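PDB 3DH0: SAM dependent methyltransferase from Aquifex aeolicus, which binds S-adenosylmethionine and is probably a methyltransferase that uses it as methyl donor. Local coordinates for residues M39-V44 / G63-I68. Numbering follows the deposited sequence.
With SAM (S-adenosylmethionine), chain C.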
ATOM      1  N   MET A  39      14.960  -4.213   3.289  1.00 25.59           N
ATOM      2  CA  MET A  39      14.027  -3.177   3.713  1.00 26.06           C
ATOM      3  C   MET A  39      12.797  -3.704   4.450  1.00 26.40           C
ATOM      4  O   MET A  39      12.289  -4.785   4.159  1.00 27.51           O
ATOM      5  CB  MET A  39      13.559  -2.350   2.508  1.00 24.34           C
ATOM      6  CG  MET A  39      14.506  -1.253   2.093  1.00 23.37           C
ATOM      7  SD  MET A  39      13.874  -0.314   0.727  1.00 24.21           S
ATOM      8  CE  MET A  39      13.001   0.923   1.516  1.00 22.73           C
ATOM      9  N   THR A  40      12.334  -2.945   5.431  1.00 26.04           N
ATOM     10  CA  THR A  40      11.138  -3.330   6.147  1.00 25.56           C
ATOM     11  C   THR A  40      10.071  -2.509   5.475  1.00 25.88           C
ATOM     12  O   THR A  40      10.176  -1.286   5.400  1.00 25.16           O
ATOM     13  CB  THR A  40      11.211  -2.988   7.628  1.00 24.15           C
ATOM     14  OG1 THR A  40      12.086  -3.915   8.272  1.00 23.51           O
ATOM     15  CG2 THR A  40       9.841  -3.078   8.266  1.00 23.52           C
ATOM     16  N   VAL A  41       9.064  -3.195   4.951  1.00 26.16           N
ATOM     17  CA  VAL A  41       8.002  -2.507   4.250  1.00 27.91           C
ATOM     18  C   VAL A  41       6.632  -2.653   4.891  1.00 27.62           C
ATOM     19  O   VAL A  41       6.278  -3.711   5.405  1.00 27.64           O
ATOM     20  CB  VAL A  41       7.925  -2.982   2.787  1.00 27.53           C
ATOM     21  CG1 VAL A  41       7.973  -4.486   2.730  1.00 28.30           C
ATOM     22  CG2 VAL A  41       6.658  -2.469   2.142  1.00 27.25           C
ATOM     23  N   LEU A  42       5.877  -1.558   4.869  1.00 27.41           N
ATOM     24  CA  LEU A  42       4.531  -1.542   5.421  1.00 26.81           C
ATOM     25  C   LEU A  42       3.561  -1.552   4.253  1.00 25.67           C
ATOM     26  O   LEU A  42       3.672  -0.735   3.345  1.00 23.91           O
ATOM     27  CB  LEU A  42       4.298  -0.292   6.279  1.00 25.97           C
ATOM     28  CG  LEU A  42       2.919  -0.234   6.951  1.00 27.01           C
ATOM     29  CD1 LEU A  42       2.770  -1.413   7.903  1.00 27.46           C
ATOM     30  CD2 LEU A  42       2.740   1.069   7.699  1.00 25.67           C
ATOM     31  N   ASP A  43       2.631  -2.500   4.284  1.00 25.21           N
ATOM     32  CA  ASP A  43       1.613  -2.648   3.252  1.00 25.71           C
ATOM     33  C   ASP A  43       0.327  -2.225   3.935  1.00 25.24           C
ATOM     34  O   ASP A  43      -0.258  -2.998   4.677  1.00 24.83           O
ATOM     35  CB  ASP A  43       1.542  -4.114   2.817  1.00 26.99           C
ATOM     36  CG  ASP A  43       0.627  -4.340   1.621  1.00 28.94           C
ATOM     37  OD1 ASP A  43       0.242  -3.354   0.953  1.00 30.26           O
ATOM     38  OD2 ASP A  43       0.300  -5.519   1.341  1.00 31.07           O
ATOM     39  N   VAL A  44      -0.108  -1.000   3.678  1.00 25.28           N
ATOM     40  CA  VAL A  44      -1.293  -0.457   4.333  1.00 26.33           C
ATOM     41  C   VAL A  44      -2.628  -1.200   4.147  1.00 26.99           C
ATOM     42  O   VAL A  44      -3.093  -1.860   5.073  1.00 29.48           O
ATOM     43  CB  VAL A  44      -1.426   1.041   4.003  1.00 26.20           C
ATOM     44  CG1 VAL A  44      -2.621   1.639   4.703  1.00 29.47           C
ATOM     45  CG2 VAL A  44      -0.168   1.751   4.464  1.00 24.10           C
ATOM     46  N   GLY A  63      14.738  -9.018   4.973  1.00 32.86           N
ATOM     47  CA  GLY A  63      13.750  -7.973   5.165  1.00 30.70           C
ATOM     48  C   GLY A  63      12.500  -8.409   5.914  1.00 30.89           C
ATOM     49  O   GLY A  63      12.403  -9.529   6.417  1.00 31.04           O
ATOM     50  N   LYS A  64      11.524  -7.519   5.989  1.00 29.88           N
ATOM     51  CA  LYS A  64      10.297  -7.852   6.678  1.00 28.01           C
ATOM     52  C   LYS A  64       9.117  -7.122   6.062  1.00 25.56           C
ATOM     53  O   LYS A  64       9.256  -6.023   5.539  1.00 24.91           O
ATOM     54  CB  LYS A  64      10.421  -7.487   8.154  1.00 28.63           C
ATOM     55  CG  LYS A  64       9.543  -8.322   9.062  1.00 29.92           C
ATOM     56  CD  LYS A  64       9.617  -7.805  10.486  1.00 32.16           C
ATOM     57  CE  LYS A  64      11.042  -7.762  11.008  1.00 31.52           C
ATOM     58  NZ  LYS A  64      11.077  -7.203  12.378  1.00 33.01           N
ATOM     59  N   VAL A  65       7.952  -7.742   6.121  1.00 23.83           N
ATOM     60  CA  VAL A  65       6.761  -7.130   5.566  1.00 22.13           C
ATOM     61  C   VAL A  65       5.637  -7.068   6.590  1.00 21.34           C
ATOM     62  O   VAL A  65       5.143  -8.093   7.041  1.00 21.51           O
ATOM     63  CB  VAL A  65       6.246  -7.916   4.332  1.00 23.22           C
ATOM     64  CG1 VAL A  65       5.000  -7.249   3.783  1.00 23.54           C
ATOM     65  CG2 VAL A  65       7.317  -7.992   3.261  1.00 20.25           C
ATOM     66  N   TYR A  66       5.244  -5.863   6.971  1.00 20.16           N
ATOM     67  CA  TYR A  66       4.139  -5.707   7.902  1.00 20.61           C
ATOM     68  C   TYR A  66       2.913  -5.419   7.065  1.00 19.14           C
ATOM     69  O   TYR A  66       2.842  -4.395   6.399  1.00 19.90           O
ATOM     70  CB  TYR A  66       4.375  -4.541   8.865  1.00 23.34           C
ATOM     71  CG  TYR A  66       5.446  -4.801   9.891  1.00 23.14           C
ATOM     72  CD1 TYR A  66       5.240  -5.718  10.918  1.00 22.43           C
ATOM     73  CD2 TYR A  66       6.679  -4.156   9.812  1.00 22.61           C
ATOM     74  CE1 TYR A  66       6.228  -5.989  11.830  1.00 23.27           C
ATOM     75  CE2 TYR A  66       7.674  -4.424  10.720  1.00 23.83           C
ATOM     76  CZ  TYR A  66       7.442  -5.342  11.723  1.00 24.48           C
ATOM     77  OH  TYR A  66       8.432  -5.632  12.613  1.00 26.57           O
ATOM     78  N   ALA A  67       1.954  -6.332   7.099  1.00 16.91           N
ATOM     79  CA  ALA A  67       0.729  -6.184   6.339  1.00 15.89           C
ATOM     80  C   ALA A  67      -0.431  -5.847   7.267  1.00 15.28           C
ATOM     81  O   ALA A  67      -0.952  -6.719   7.941  1.00 16.71           O
ATOM     82  CB  ALA A  67       0.434  -7.473   5.583  1.00 13.62           C
ATOM     83  N   ILE A  68      -0.837  -4.585   7.302  1.00 14.85           N
ATOM     84  CA  ILE A  68      -1.940  -4.179   8.158  1.00 16.28           C
ATOM     85  C   ILE A  68      -3.255  -4.050   7.411  1.00 16.63           C
ATOM     86  O   ILE A  68      -3.307  -4.137   6.199  1.00 16.94           O
ATOM     87  CB  ILE A  68      -1.653  -2.838   8.842  1.00 17.29           C
ATOM     88  CG1 ILE A  68      -1.305  -1.791   7.780  1.00 19.05           C
ATOM     89  CG2 ILE A  68      -0.540  -3.000   9.872  1.00 16.30           C
ATOM     90  CD1 ILE A  68      -1.150  -0.372   8.310  1.00 17.16           C
TER
HETATM   91  N   SAM C 220      -4.234  -3.391  -1.671  1.00 36.37           N
HETATM   92  CA  SAM C 220      -5.050  -4.637  -1.793  1.00 37.77           C
HETATM   93  C   SAM C 220      -4.627  -5.432  -3.007  1.00 39.30           C
HETATM   94  O   SAM C 220      -3.722  -4.988  -3.715  1.00 40.08           O
HETATM   95  OXT SAM C 220      -5.258  -6.522  -3.198  1.00 42.12           O
HETATM   96  CB  SAM C 220      -6.528  -4.276  -1.908  1.00 37.25           C
HETATM   97  CG  SAM C 220      -6.851  -3.239  -0.911  1.00 35.07           C
HETATM   98  SD  SAM C 220      -8.533  -2.574  -0.782  1.00 32.83           S
HETATM   99  CE  SAM C 220      -8.688  -1.607  -2.284  1.00 34.32           C
HETATM  100  C5' SAM C 220      -8.315  -1.428   0.497  1.00 30.92           C
HETATM  101  C4' SAM C 220      -8.178  -2.010   1.888  1.00 28.67           C
HETATM  102  O4' SAM C 220      -7.936  -0.883   2.723  1.00 27.92           O
HETATM  103  C3' SAM C 220      -9.503  -2.561   2.451  1.00 27.94           C
HETATM  104  O3' SAM C 220      -9.298  -4.000   2.544  1.00 25.83           O
HETATM  105  C2' SAM C 220      -9.635  -1.997   3.852  1.00 25.87           C
HETATM  106  O2' SAM C 220     -10.017  -2.855   4.906  1.00 25.94           O
HETATM  107  C1' SAM C 220      -8.279  -1.237   3.998  1.00 27.95           C
HETATM  108  N9  SAM C 220      -8.283  -0.004   4.761  1.00 28.48           N
HETATM  109  C8  SAM C 220      -9.158   1.063   4.736  1.00 28.94           C
HETATM  110  N7  SAM C 220      -8.830   2.013   5.554  1.00 28.30           N
HETATM  111  C5  SAM C 220      -7.664   1.555   6.166  1.00 28.79           C
HETATM  112  C6  SAM C 220      -6.802   2.121   7.149  1.00 29.45           C
HETATM  113  N6  SAM C 220      -7.039   3.335   7.693  1.00 28.65           N
HETATM  114  N1  SAM C 220      -5.691   1.391   7.551  1.00 30.09           N
HETATM  115  C2  SAM C 220      -5.492   0.178   6.981  1.00 29.55           C
HETATM  116  N3  SAM C 220      -6.236  -0.436   6.055  1.00 28.67           N
HETATM  117  C4  SAM C 220      -7.314   0.311   5.686  1.00 28.08           C
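The first two strands of the Rossmann-like methyltransferase fold, 40-43 and 64-68, are the two neighbouring parallel strands of a beta-alpha-beta unit whose crossover carries helix 52-59. T40 pairs with K64, V41 with V65, L42 with Y66 and D43 with A67. V41 and D43 reach across with both N and O: V41 N to K64 O is 2.9 Å, Y66 N to V41 O 2.9 Å, D43 N to Y66 O 2.8 Å, and I68 N to D43 O 3.1 Å. The first three are nearly straight, whereas the last is bent to 145° at the hydrogen, its donor tilted from the carbonyl plane. The bond K64 N to M39 O is weak.

On the face of V41, V65, D43 and A67, V41 CG1 meets V65 CG2 at 3.6 Å, the two beta-branched side chains pointing the same way. Helix 52-59 packs on this face through L52, which touches D43, V65 and A67; the small side chain of A67 leaves room for L52, and D43 OD2 is hydrogen-bonded to T46 OG1.

The other face carries T40, L42, K64 and Y66. T40 CG2, anti to the backbone N, reaches the edge of the Y66 ring, 3.5 Å from CE2, while L42 CD1 packs on Y66 CB at 3.6 Å. On the more exposed part of this face, K64 NZ donates to Y66 OH within strand 64-68, joining the polar tips of two side chains with apolar stems.

At the C-terminal end V44 CG1 lies 3.9 Å from SAM C2, offering an apolar methyl to the adenine. Backbone bonding thus fixes the register, and with it the strand ends that present V44 and, just after I68, D69, whose OD1 is hydrogen-bonded to SAM.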